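Long-range contacts in putative arylalkylamine N-Acetyltransferase 7 (Aedes aegypti, PDB 4FD7), which probably transfers an acetyl group from acetyl-CoA to an amine, as a member of the GNAT N-acetyltransferase family: residues R17-L23 with C90-G94; M58-L64 with I121-I125; M48-F52 with V75-K79; D43-M48 with I98-I103. One frame throughout, in Å; residues are numbered along the deposited sequence.

Contact 1 of 4, residues R17-L23 with C90-G94; sequences RFQAKDL and CFREG
Arg17 and Glu93 are brought together by unlike chain shapes. The Arg17 chain runs extended from CG to NE, with CG anti to the carbonyl carbon (chi1 -62°). The Glu93 chain folds at chi2, which swings its carboxylate to meet the arginine. The result is a salt bridge, Arg17 NH1 to Glu93 OE1 at 3.1 Å. The oxygen lies at the guanidinium edge, near its plane, while the two flat groups are turned 47° apart. Water 1 bridges the pair, accepting from Arg17 NH1 and donating to Glu93 OE1. Water 2 links the same NH1, weakly, to Glu93 OE2.

Arg92 bends at chi3 and comes up to Asp22. Arg92 NH1 stands 3.1 Å from Asp22 OD2, a salt bridge with a weak hydrogen bond. The same OD2 also accepts from Leu23 N, at a short 2.6 Å, so it has two partners. Leu23 CD1 lies over one face of the Arg92 guanidinium, 3.6 Å from NH2. Apart from the charged pairs, Cys90 SG sits at the edge of the Phe18 ring, 4.0 Å from CZ, a sulfur-aromatic contact.

Strands 14-21 and 88-92 are not direct neighbours. Strand 28-35 lies between them in the antiparallel sheet, bonding through its backbone to Phe18 and Phe91, so the side chains of Arg17, Phe18 and Asp22 meet those of Glu93, Cys90 and Arg92 across it. Helix 164-170 packs on Phe18 and Cys90, and Arg162 binds Asp22 O beside the turn after strand 14-21.

Contact 2 of 4, residues M58-L64 with I121-I125; sequences MNQAKGL and IFQAI
The short helix 57-62 and the start of helix 120-136 run roughly antiparallel, at 145°, with their axes 10.7 Å apart. The CA atoms pair Met58 with Ile125 and Lys62 with Ile121. Helix 57-62 ends in a Schellman motif at Gly63, which has positive phi, and Leu64 N bonds back to Asn59 O. That turn sets Leu64 against the second helix.

Ile125 is central. Its CD1 meets Leu64 CD2 at 3.7 Å and also touches Asn59 OD1. Its other branch, CG2, lies 4.0 Å from Met58 CE, and the two chains lie alongside, pointing opposite ways. Leu64 CD2 also comes to the edge of the Phe122 ring, 4.1 Å from Phe122 CD1. At the other end, Ile121 CG2 packs on Lys62 CB at 3.8 Å. Its CD1 rests near Lys62 O.

Lys62 lends its aliphatic part to the interface. Its chain bends at chi2 and chi3, and NZ bonds to Asn221 O and makes a cation-pi contact with Tyr222. No hydrogen bond joins the two segments. The helices are therefore held here by apolar packing, with the lysine charge satisfied outside it.

Contact 3 of 4, residues M48-F52 with V75-K79; sequences MCDYF and VALWK
Helix segments 48-52 and 75-79 cross at 117° with their axes 12.6 Å apart, a gap bridged by side chains. The first segment contains a wider pi-type turn.

Trp78 carries most of its side of the contact, and three residues of the other helix meet its six-membered ring, one over a face and two at the rim. Met48 covers one face. Its CB stands 3.9 Å from the ring centroid in a CH-pi contact. Bends at chi2 and chi3 fold the methionine back along the indole, so that CE also lies over this face, toward the rim and 3.5 Å from CZ2. Met48 SD is above the face too, but more distant, in a looser Met-aromatic contact.

Phe52 and Cys49 come to the rim instead. Phe52 CD2 approaches Trp78 CZ2 at 3.6 Å. The two ring planes are 66° apart and the pair is oblique. Cys49 SG lies at the edge near CZ3, 4.1 Å away, and it also touches Val75 CG2 at 3.7 Å. The sulfur thus touches both Val75 and Trp78 of the second helix.

The indole is fixed in rotation by its polar side as well, since Trp78 NE1 donates to Met151 O of strand 146-155. Its buried N-H is satisfied there, while Ile103 of strand 98-108 also touches the ring. An indole that reaches from one helix to the other and is hydrogen-bonded to a strand of the sheet places this contact in the hydrophobic core of an alpha/beta fold, here that of the GNAT acetyltransferases, where helices pack on a central sheet.

Contact 4 of 4, residues D43-M48 with I98-I103; sequences DAIRHM and IVGVNI
The His47 imidazole lies against strand 98-103 with one face on Ile98. Ile98 CG2 sits over that face, 3.8 Å from the ring centroid, and makes a CH-pi contact. Its nearest ring atom is His47 CD2, at 3.4 Å. The imidazole reaches the strand because CG is anti to the backbone N (chi1 -176°). Val101 CG1 approaches the same ring obliquely, 3.4 Å from ND1. NE2 donates to Val99 O at 3.3 Å. This bond is weak and bent, with an N-H...O angle of 137°, but it ties the buried ring to the strand backbone.

The other branch of Ile98 reaches the helix backbone. Its CD1 touches the main chain of Asp43 and Ala44 and lies 3.7 Å from Asp43 CB. The carboxylate of Asp43 turns elsewhere, to a salt bridge with Arg40. Val101 splits its two methyls between neighbours. CG2 meets Ala44 CB at 4.0 Å, and CG1 also meets Met48 SD at 3.6 Å. Farther along, Met48 CE and CG both rest on Ile103 CG1.

The helix and the strand run almost at right angles, at 93°, with Ala44 and Val101 closest at the backbone. Helix 41-55 thus lies across one face of the antiparallel sheet. Strand 98-108 is flanked there by strands 88-92 and 146-155, and Ser154 of the latter touches His47. Helix 68-81 packs beside Ile103, while helix 164-170 meets Val99 and Asn102, whose side chains point away from helix 41-55.

From the N terminus, strand 14-21 opens the loop that contact 1 closes at strand 88-92. Helix 41-55 then enters contacts 4 and 3. Contact 3 closes first, at helix 68-81, and is nested inside the loops of contacts 1 and 4. Contact 4 closes at strand 98-108 and crosses contact 1. Contact 2 starts at helix 57-62, closes last at helix 120-136, and crosses the other three. Contacts 3 and 4 share Met48, and Ile45 also packs on Trp78. Contacts 1 and 4 meet in the sheet through Cys90 and Val99. Contact 2 touches contact 3, but lies about 18 Å from contact 1 between nearest atoms.

Contact 1 of 4, residues R17-L23 with C90-G94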
loop_
_atom_site.group_PDB
_atom_site.type_symbol
_atom_site.label_atom_id
_atom_site.label_comp_id
_atom_site.label_asym_id
_atom_site.label_seq_id
_atom_site.Cartn_x
_atom_site.Cartn_y
_atom_site.Cartn_z
ATOM N N ARG A 17 -6.742 17.074 -1.333
ATOM C CA ARG A 17 -5.723 18.129 -1.363
ATOM C C ARG A 17 -5.371 18.519 0.063
ATOM O O ARG A 17 -6.222 18.478 0.951
ATOM C CB ARG A 17 -6.211 19.364 -2.134
ATOM C CG ARG A 17 -6.525 19.113 -3.603
ATOM C CD ARG A 17 -6.879 20.416 -4.303
ATOM N NE ARG A 17 -7.462 20.235 -5.635
ATOM C CZ ARG A 17 -6.753 20.148 -6.755
ATOM N NH1 ARG A 17 -5.428 20.205 -6.718
ATOM N NH2 ARG A 17 -7.366 19.995 -7.919
ATOM N N PHE A 18 -4.120 18.901 0.288
ATOM C CA PHE A 18 -3.690 19.235 1.630
ATOM C C PHE A 18 -2.452 20.114 1.580
ATOM O O PHE A 18 -1.742 20.149 0.567
ATOM C CB PHE A 18 -3.394 17.952 2.420
ATOM C CG PHE A 18 -2.250 17.151 1.863
ATOM C CD1 PHE A 18 -0.955 17.363 2.312
ATOM C CD2 PHE A 18 -2.465 16.200 0.883
ATOM C CE1 PHE A 18 0.106 16.634 1.793
ATOM C CE2 PHE A 18 -1.402 15.462 0.357
ATOM C CZ PHE A 18 -0.128 15.668 0.820
ATOM N N GLN A 19 -2.182 20.807 2.681
ATOM C CA GLN A 19 -0.972 21.606 2.795
ATOM C C GLN A 19 0.072 20.935 3.688
ATOM O O GLN A 19 -0.249 20.331 4.710
ATOM C CB GLN A 19 -1.297 22.992 3.337
ATOM C CG GLN A 19 -2.263 23.787 2.459
ATOM C CD GLN A 19 -2.708 25.076 3.119
ATOM O OE1 GLN A 19 -2.221 26.164 2.785
ATOM N NE2 GLN A 19 -3.621 24.963 4.071
ATOM N N ALA A 20 1.331 21.067 3.291
ATOM C CA ALA A 20 2.441 20.528 4.058
ATOM C C ALA A 20 3.694 21.311 3.714
ATOM O O ALA A 20 3.693 22.138 2.800
ATOM C CB ALA A 20 2.627 19.058 3.754
ATOM N N LYS A 21 4.757 21.066 4.470
ATOM C CA LYS A 21 6.003 21.793 4.284
ATOM C C LYS A 21 6.545 21.553 2.886
ATOM O O LYS A 21 6.494 20.431 2.362
ATOM C CB LYS A 21 7.024 21.366 5.343
ATOM C CG LYS A 21 7.970 22.471 5.780
ATOM C CD LYS A 21 7.193 23.690 6.240
ATOM C CE LYS A 21 6.408 23.421 7.517
ATOM N NZ LYS A 21 5.256 24.358 7.688
ATOM N N ASP A 22 7.050 22.613 2.270
ATOM C CA ASP A 22 7.632 22.507 0.945
ATOM C C ASP A 22 8.990 21.806 1.050
ATOM O O ASP A 22 9.438 21.487 2.151
ATOM C CB ASP A 22 7.782 23.898 0.328
ATOM C CG ASP A 22 7.758 23.870 -1.186
ATOM O OD1 ASP A 22 7.420 24.902 -1.813
ATOM O OD2 ASP A 22 8.072 22.809 -1.755
ATOM N N LEU A 23 9.641 21.570 -0.085
ATOM C CA LEU A 23 10.941 20.890 -0.104
ATOM C C LEU A 23 11.997 21.505 0.811
ATOM O O LEU A 23 12.705 20.787 1.508
ATOM C CB LEU A 23 11.500 20.830 -1.522
ATOM C CG LEU A 23 11.121 19.622 -2.378
ATOM C CD1 LEU A 23 11.523 19.858 -3.820
ATOM C CD2 LEU A 23 11.761 18.345 -1.840
ATOM N N CYS A 90 0.732 11.033 -5.324
ATOM C CA CYS A 90 0.780 12.369 -4.731
ATOM C C CYS A 90 1.714 13.268 -5.533
ATOM O O CYS A 90 2.844 12.880 -5.874
ATOM C CB CYS A 90 1.260 12.299 -3.265
ATOM S SG CYS A 90 1.387 13.891 -2.379
ATOM N N PHE A 91 1.231 14.468 -5.842
ATOM C CA PHE A 91 2.073 15.480 -6.496
ATOM C C PHE A 91 2.070 16.747 -5.670
ATOM O O PHE A 91 1.086 17.059 -5.011
ATOM C CB PHE A 91 1.549 15.839 -7.895
ATOM C CG PHE A 91 1.586 14.706 -8.885
ATOM C CD1 PHE A 91 2.793 14.149 -9.293
ATOM C CD2 PHE A 91 0.405 14.215 -9.434
ATOM C CE1 PHE A 91 2.819 13.104 -10.237
ATOM C CE2 PHE A 91 0.419 13.171 -10.367
ATOM C CZ PHE A 91 1.625 12.617 -10.770
ATOM N N ARG A 92 3.180 17.472 -5.713
ATOM C CA ARG A 92 3.245 18.828 -5.192
ATOM C C ARG A 92 2.810 19.783 -6.308
ATOM O O ARG A 92 3.253 19.644 -7.446
ATOM C CB ARG A 92 4.688 19.135 -4.776
ATOM C CG ARG A 92 4.891 20.476 -4.075
ATOM C CD ARG A 92 6.334 20.555 -3.619
ATOM N NE ARG A 92 7.230 20.183 -4.707
ATOM C CZ ARG A 92 8.147 20.991 -5.228
ATOM N NH1 ARG A 92 8.307 22.214 -4.738
ATOM N NH2 ARG A 92 8.910 20.571 -6.230
ATOM N N GLU A 93 1.920 20.725 -5.995
ATOM C CA GLU A 93 1.474 21.720 -6.971
ATOM C C GLU A 93 2.674 22.465 -7.517
ATOM O O GLU A 93 3.445 23.039 -6.753
ATOM C CB GLU A 93 0.513 22.728 -6.341
ATOM C CG GLU A 93 -0.712 22.131 -5.697
ATOM C CD GLU A 93 -1.617 21.421 -6.666
ATOM O OE1 GLU A 93 -2.348 20.518 -6.206
ATOM O OE2 GLU A 93 -1.604 21.771 -7.877
ATOM N N GLY A 94 2.829 22.438 -8.834
ATOM C CA GLY A 94 3.931 23.109 -9.492
ATOM C C GLY A 94 4.929 22.134 -10.087
ATOM O O GLY A 94 5.843 22.543 -10.808
HETATM O O HOH W 1 -3.704 20.310 -4.057
HETATM O O HOH W 2 -3.872 20.721 -9.701
#

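Contact 2 of 4, residues M58-L64 with I121-I125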
loop_
_atom_site.group_PDB
_atom_site.type_symbol
_atom_site.label_atom_id
_atom_site.label_comp_id
_atom_site.label_asym_id
_atom_site.label_seq_id
_atom_site.Cartn_x
_atom_site.Cartn_y
_atom_site.Cartn_z
ATOM N N MET A 58 9.906 -5.184 5.866
ATOM C CA MET A 58 10.001 -6.575 5.403
ATOM C C MET A 58 10.983 -6.728 4.228
ATOM O O MET A 58 11.790 -7.671 4.172
ATOM C CB MET A 58 8.628 -7.114 4.974
ATOM C CG MET A 58 7.573 -7.142 6.075
ATOM S SD MET A 58 5.956 -7.677 5.455
ATOM C CE MET A 58 6.174 -9.459 5.332
ATOM N N ASN A 59 10.900 -5.799 3.278
ATOM C CA ASN A 59 11.780 -5.841 2.117
ATOM C C ASN A 59 13.234 -5.727 2.541
ATOM O O ASN A 59 14.085 -6.508 2.108
ATOM C CB ASN A 59 11.434 -4.716 1.130
ATOM C CG ASN A 59 10.042 -4.845 0.567
ATOM O OD1 ASN A 59 9.419 -5.906 0.637
ATOM N ND2 ASN A 59 9.538 -3.754 -0.005
ATOM N N GLN A 60 13.507 -4.756 3.397
ATOM C CA GLN A 60 14.861 -4.531 3.893
ATOM C C GLN A 60 15.383 -5.744 4.656
ATOM O O GLN A 60 16.549 -6.116 4.521
ATOM C CB GLN A 60 14.875 -3.286 4.790
ATOM C CG GLN A 60 16.016 -2.299 4.529
ATOM C CD GLN A 60 15.765 -0.948 5.189
ATOM O OE1 GLN A 60 15.251 -0.875 6.309
ATOM N NE2 GLN A 60 16.085 0.127 4.479
ATOM N N ALA A 61 14.525 -6.359 5.464
ATOM C CA ALA A 61 14.951 -7.522 6.249
ATOM C C ALA A 61 15.244 -8.709 5.335
ATOM O O ALA A 61 16.073 -9.560 5.662
ATOM C CB ALA A 61 13.909 -7.895 7.295
ATOM N N LYS A 62 14.568 -8.778 4.194
ATOM C CA LYS A 62 14.825 -9.868 3.249
ATOM C C LYS A 62 15.882 -9.528 2.198
ATOM O O LYS A 62 16.269 -10.401 1.406
ATOM C CB LYS A 62 13.531 -10.304 2.540
ATOM C CG LYS A 62 12.496 -10.944 3.449
ATOM C CD LYS A 62 13.126 -12.051 4.267
ATOM C CE LYS A 62 12.455 -13.369 4.010
ATOM N NZ LYS A 62 13.167 -14.412 4.802
ATOM N N GLY A 63 16.351 -8.280 2.179
ATOM C CA GLY A 63 17.337 -7.880 1.182
ATOM C C GLY A 63 16.748 -7.777 -0.211
ATOM O O GLY A 63 17.459 -7.886 -1.197
ATOM N N LEU A 64 15.444 -7.601 -0.292
ATOM C CA LEU A 64 14.747 -7.543 -1.554
ATOM C C LEU A 64 15.327 -6.612 -2.638
ATOM O O LEU A 64 15.345 -6.975 -3.775
ATOM C CB LEU A 64 13.269 -7.201 -1.307
ATOM C CG LEU A 64 12.320 -7.202 -2.499
ATOM C CD1 LEU A 64 12.976 -7.863 -3.658
ATOM C CD2 LEU A 64 11.051 -7.926 -2.157
ATOM N N ILE A 121 12.201 -15.340 -1.558
ATOM C CA ILE A 121 12.065 -14.085 -0.833
ATOM C C ILE A 121 10.664 -13.463 -0.990
ATOM O O ILE A 121 9.963 -13.222 0.007
ATOM C CB ILE A 121 13.128 -13.076 -1.298
ATOM C CG1 ILE A 121 14.509 -13.439 -0.723
ATOM C CG2 ILE A 121 12.744 -11.639 -0.907
ATOM C CD1 ILE A 121 15.643 -12.617 -1.342
ATOM N N PHE A 122 10.247 -13.194 -2.226
ATOM C CA PHE A 122 8.922 -12.582 -2.355
ATOM C C PHE A 122 7.799 -13.567 -2.071
ATOM O O PHE A 122 6.738 -13.175 -1.599
ATOM C CB PHE A 122 8.699 -11.821 -3.663
ATOM C CG PHE A 122 7.480 -10.937 -3.619
ATOM C CD1 PHE A 122 7.507 -9.750 -2.906
ATOM C CD2 PHE A 122 6.290 -11.319 -4.238
ATOM C CE1 PHE A 122 6.373 -8.927 -2.808
ATOM C CE2 PHE A 122 5.158 -10.510 -4.159
ATOM C CZ PHE A 122 5.195 -9.303 -3.434
ATOM N N GLN A 123 8.026 -14.850 -2.320
ATOM C CA GLN A 123 6.980 -15.809 -2.009
ATOM C C GLN A 123 6.708 -15.775 -0.515
ATOM O O GLN A 123 5.550 -15.828 -0.085
ATOM C CB GLN A 123 7.347 -17.220 -2.450
ATOM C CG GLN A 123 6.187 -18.187 -2.284
ATOM C CD GLN A 123 5.167 -18.057 -3.401
ATOM O OE1 GLN A 123 5.508 -18.185 -4.574
ATOM N NE2 GLN A 123 3.909 -17.800 -3.041
ATOM N N ALA A 124 7.781 -15.664 0.271
ATOM C CA ALA A 124 7.647 -15.547 1.716
ATOM C C ALA A 124 6.947 -14.258 2.110
ATOM O O ALA A 124 6.082 -14.258 2.991
ATOM C CB ALA A 124 9.008 -15.639 2.391
ATOM N N ILE A 125 7.305 -13.146 1.481
ATOM C CA ILE A 125 6.634 -11.894 1.850
ATOM C C ILE A 125 5.130 -11.955 1.547
ATOM O O ILE A 125 4.270 -11.684 2.406
ATOM C CB ILE A 125 7.275 -10.698 1.154
ATOM C CG1 ILE A 125 8.696 -10.505 1.686
ATOM C CG2 ILE A 125 6.415 -9.427 1.344
ATOM C CD1 ILE A 125 9.547 -9.564 0.859
#

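Contact 3 of 4, residues M48-F52 with V75-K79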
loop_
_atom_site.group_PDB
_atom_site.type_symbol
_atom_site.label_atom_id
_atom_site.label_comp_id
_atom_site.label_asym_id
_atom_site.label_seq_id
_atom_site.Cartn_x
_atom_site.Cartn_y
_atom_site.Cartn_z
ATOM N N MET A 48 8.455 3.030 -6.917
ATOM C CA MET A 48 8.274 1.936 -5.969
ATOM C C MET A 48 9.590 1.170 -5.813
ATOM O O MET A 48 9.971 0.811 -4.703
ATOM C CB MET A 48 7.138 1.003 -6.409
ATOM C CG MET A 48 5.735 1.644 -6.382
ATOM S SD MET A 48 5.096 2.037 -4.724
ATOM C CE MET A 48 4.929 0.419 -4.015
ATOM N N CYS A 49 10.304 0.958 -6.915
ATOM C CA CYS A 49 11.542 0.205 -6.837
ATOM C C CYS A 49 12.630 1.000 -6.153
ATOM O O CYS A 49 13.512 0.430 -5.511
ATOM C CB CYS A 49 12.001 -0.171 -8.235
ATOM S SG CYS A 49 10.890 -1.343 -8.982
ATOM N N ASP A 50 12.573 2.323 -6.275
ATOM C CA ASP A 50 13.707 3.128 -5.838
ATOM C C ASP A 50 13.633 3.339 -4.345
ATOM O O ASP A 50 14.652 3.494 -3.667
ATOM C CB ASP A 50 13.690 4.497 -6.519
ATOM C CG ASP A 50 14.240 4.461 -7.920
ATOM O OD1 ASP A 50 14.835 3.435 -8.300
ATOM O OD2 ASP A 50 14.080 5.470 -8.640
ATOM N N TYR A 51 12.411 3.365 -3.840
ATOM C CA TYR A 51 12.200 3.732 -2.459
ATOM C C TYR A 51 11.548 2.631 -1.629
ATOM O O TYR A 51 12.180 2.080 -0.733
ATOM C CB TYR A 51 11.435 5.050 -2.402
ATOM C CG TYR A 51 12.099 6.114 -3.246
ATOM C CD1 TYR A 51 13.373 6.581 -2.932
ATOM C CD2 TYR A 51 11.469 6.632 -4.369
ATOM C CE1 TYR A 51 13.995 7.552 -3.703
ATOM C CE2 TYR A 51 12.083 7.611 -5.151
ATOM C CZ TYR A 51 13.343 8.062 -4.815
ATOM O OH TYR A 51 13.945 9.029 -5.587
ATOM N N PHE A 52 10.295 2.309 -1.922
ATOM C CA PHE A 52 9.577 1.287 -1.168
ATOM C C PHE A 52 10.350 -0.029 -1.046
ATOM O O PHE A 52 10.497 -0.568 0.055
ATOM C CB PHE A 52 8.208 1.050 -1.794
ATOM C CG PHE A 52 7.447 -0.089 -1.184
ATOM C CD1 PHE A 52 6.731 0.079 -0.006
ATOM C CD2 PHE A 52 7.439 -1.324 -1.800
ATOM C CE1 PHE A 52 6.026 -0.991 0.552
ATOM C CE2 PHE A 52 6.738 -2.395 -1.258
ATOM C CZ PHE A 52 6.034 -2.235 -0.091
ATOM N N VAL A 75 7.549 -6.433 -9.049
ATOM C CA VAL A 75 7.203 -5.631 -10.216
ATOM C C VAL A 75 6.150 -6.315 -11.098
ATOM O O VAL A 75 5.233 -5.658 -11.614
ATOM C CB VAL A 75 8.443 -5.278 -11.060
ATOM C CG1 VAL A 75 8.042 -4.550 -12.315
ATOM C CG2 VAL A 75 9.402 -4.433 -10.263
ATOM N N ALA A 76 6.279 -7.623 -11.292
ATOM C CA ALA A 76 5.253 -8.351 -12.043
ATOM C C ALA A 76 3.880 -8.147 -11.386
ATOM O O ALA A 76 2.873 -7.860 -12.079
ATOM C CB ALA A 76 5.593 -9.818 -12.124
ATOM N N LEU A 77 3.842 -8.278 -10.057
ATOM C CA LEU A 77 2.594 -8.065 -9.297
ATOM C C LEU A 77 1.983 -6.668 -9.469
ATOM O O LEU A 77 0.788 -6.533 -9.803
ATOM C CB LEU A 77 2.804 -8.351 -7.803
ATOM C CG LEU A 77 1.520 -8.321 -6.963
ATOM C CD1 LEU A 77 0.504 -9.212 -7.646
ATOM C CD2 LEU A 77 1.769 -8.797 -5.547
ATOM N N TRP A 78 2.790 -5.643 -9.200
ATOM C CA TRP A 78 2.348 -4.257 -9.369
ATOM C C TRP A 78 1.821 -4.006 -10.777
ATOM O O TRP A 78 0.784 -3.349 -10.952
ATOM C CB TRP A 78 3.497 -3.293 -9.090
ATOM C CG TRP A 78 3.894 -3.203 -7.648
ATOM C CD1 TRP A 78 3.069 -3.283 -6.556
ATOM C CD2 TRP A 78 5.212 -2.967 -7.136
ATOM N NE1 TRP A 78 3.795 -3.122 -5.400
ATOM C CE2 TRP A 78 5.118 -2.931 -5.726
ATOM C CE3 TRP A 78 6.466 -2.793 -7.733
ATOM C CZ2 TRP A 78 6.226 -2.724 -4.905
ATOM C CZ3 TRP A 78 7.575 -2.598 -6.914
ATOM C CH2 TRP A 78 7.446 -2.566 -5.517
ATOM N N LYS A 79 2.560 -4.499 -11.780
ATOM C CA LYS A 79 2.154 -4.317 -13.172
ATOM C C LYS A 79 0.825 -4.988 -13.472
ATOM O O LYS A 79 0.040 -4.454 -14.265
ATOM C CB LYS A 79 3.240 -4.764 -14.162
ATOM C CG LYS A 79 4.394 -3.780 -14.235
ATOM C CD LYS A 79 5.337 -4.064 -15.383
ATOM C CE LYS A 79 6.460 -3.053 -15.369
ATOM N NZ LYS A 79 7.347 -3.188 -16.551
#

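Contact 4 of 4, residues D43-M48 with I98-I103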
loop_
_atom_site.group_PDB
_atom_site.type_symbol
_atom_site.label_atom_id
_atom_site.label_comp_id
_atom_site.label_asym_id
_atom_site.label_seq_id
_atom_site.Cartn_x
_atom_site.Cartn_y
_atom_site.Cartn_z
ATOM N N ASP A 43 6.743 5.347 -14.288
ATOM C CA ASP A 43 7.399 6.231 -13.338
ATOM C C ASP A 43 7.069 5.734 -11.936
ATOM O O ASP A 43 7.963 5.588 -11.087
ATOM C CB ASP A 43 6.965 7.692 -13.543
ATOM C CG ASP A 43 7.530 8.294 -14.820
ATOM O OD1 ASP A 43 8.539 7.767 -15.324
ATOM O OD2 ASP A 43 6.974 9.302 -15.306
ATOM N N ALA A 44 5.794 5.374 -11.743
ATOM C CA ALA A 44 5.338 4.888 -10.446
ATOM C C ALA A 44 6.101 3.628 -10.068
ATOM O O ALA A 44 6.609 3.509 -8.945
ATOM C CB ALA A 44 3.843 4.623 -10.469
ATOM N N ILE A 45 6.202 2.709 -11.028
ATOM C CA ILE A 45 6.900 1.458 -10.797
ATOM C C ILE A 45 8.318 1.788 -10.354
ATOM O O ILE A 45 8.799 1.267 -9.336
ATOM C CB ILE A 45 6.901 0.585 -12.068
ATOM C CG1 ILE A 45 5.497 0.043 -12.335
ATOM C CG2 ILE A 45 7.940 -0.545 -11.965
ATOM C CD1 ILE A 45 4.923 -0.732 -11.192
ATOM N N ARG A 46 8.964 2.715 -11.062
ATOM C CA ARG A 46 10.342 3.024 -10.730
ATOM C C ARG A 46 10.436 3.641 -9.343
ATOM O O ARG A 46 11.323 3.287 -8.556
ATOM C CB ARG A 46 10.992 3.878 -11.825
ATOM C CG ARG A 46 11.434 3.016 -12.997
ATOM C CD ARG A 46 11.568 3.756 -14.329
ATOM N NE ARG A 46 11.778 2.790 -15.410
ATOM C CZ ARG A 46 12.159 3.099 -16.650
ATOM N NH1 ARG A 46 12.368 4.359 -17.008
ATOM N NH2 ARG A 46 12.339 2.136 -17.542
ATOM N N HIS A 47 9.467 4.493 -9.014
ATOM C CA HIS A 47 9.444 5.108 -7.701
ATOM C C HIS A 47 9.338 3.994 -6.660
ATOM O O HIS A 47 10.087 3.975 -5.677
ATOM C CB HIS A 47 8.254 6.062 -7.611
ATOM C CG HIS A 47 8.179 6.832 -6.339
ATOM N ND1 HIS A 47 7.722 6.286 -5.160
ATOM C CD2 HIS A 47 8.444 8.135 -6.071
ATOM C CE1 HIS A 47 7.739 7.205 -4.216
ATOM N NE2 HIS A 47 8.168 8.337 -4.749
ATOM N N MET A 48 8.455 3.030 -6.917
ATOM C CA MET A 48 8.274 1.936 -5.969
ATOM C C MET A 48 9.590 1.170 -5.813
ATOM O O MET A 48 9.971 0.811 -4.703
ATOM C CB MET A 48 7.138 1.003 -6.409
ATOM C CG MET A 48 5.735 1.644 -6.382
ATOM S SD MET A 48 5.096 2.037 -4.724
ATOM C CE MET A 48 4.929 0.419 -4.015
ATOM N N ILE A 98 6.824 12.597 -9.003
ATOM C CA ILE A 98 6.082 11.770 -8.048
ATOM C C ILE A 98 6.580 11.969 -6.616
ATOM O O ILE A 98 7.764 11.767 -6.323
ATOM C CB ILE A 98 6.137 10.273 -8.409
ATOM C CG1 ILE A 98 5.374 10.018 -9.708
ATOM C CG2 ILE A 98 5.572 9.421 -7.255
ATOM C CD1 ILE A 98 5.522 8.610 -10.237
ATOM N N VAL A 99 5.680 12.366 -5.719
ATOM C CA VAL A 99 6.051 12.521 -4.312
ATOM C C VAL A 99 5.891 11.191 -3.582
ATOM O O VAL A 99 6.799 10.737 -2.880
ATOM C CB VAL A 99 5.223 13.603 -3.600
ATOM C CG1 VAL A 99 5.579 13.657 -2.130
ATOM C CG2 VAL A 99 5.459 14.976 -4.246
ATOM N N GLY A 100 4.725 10.580 -3.751
ATOM C CA GLY A 100 4.465 9.265 -3.206
ATOM C C GLY A 100 3.514 8.495 -4.099
ATOM O O GLY A 100 2.856 9.071 -4.960
ATOM N N VAL A 101 3.451 7.182 -3.910
ATOM C CA VAL A 101 2.525 6.354 -4.670
ATOM C C VAL A 101 2.041 5.187 -3.802
ATOM O O VAL A 101 2.736 4.756 -2.890
ATOM C CB VAL A 101 3.115 5.926 -6.064
ATOM C CG1 VAL A 101 4.522 5.420 -5.940
ATOM C CG2 VAL A 101 2.247 4.898 -6.772
ATOM N N ASN A 102 0.810 4.736 -4.039
ATOM C CA ASN A 102 0.223 3.623 -3.299
ATOM C C ASN A 102 -0.399 2.754 -4.374
ATOM O O ASN A 102 -1.341 3.177 -5.046
ATOM C CB ASN A 102 -0.873 4.132 -2.353
ATOM C CG ASN A 102 -1.078 3.248 -1.109
ATOM O OD1 ASN A 102 -1.819 3.626 -0.201
ATOM N ND2 ASN A 102 -0.449 2.079 -1.072
ATOM N N ILE A 103 0.156 1.562 -4.574
ATOM C CA ILE A 103 -0.397 0.639 -5.560
ATOM C C ILE A 103 -1.543 -0.134 -4.920
ATOM O O ILE A 103 -1.349 -0.836 -3.931
ATOM C CB ILE A 103 0.675 -0.328 -6.112
ATOM C CG1 ILE A 103 1.865 0.462 -6.670
ATOM C CG2 ILE A 103 0.090 -1.228 -7.189
ATOM C CD1 ILE A 103 1.529 1.280 -7.917
#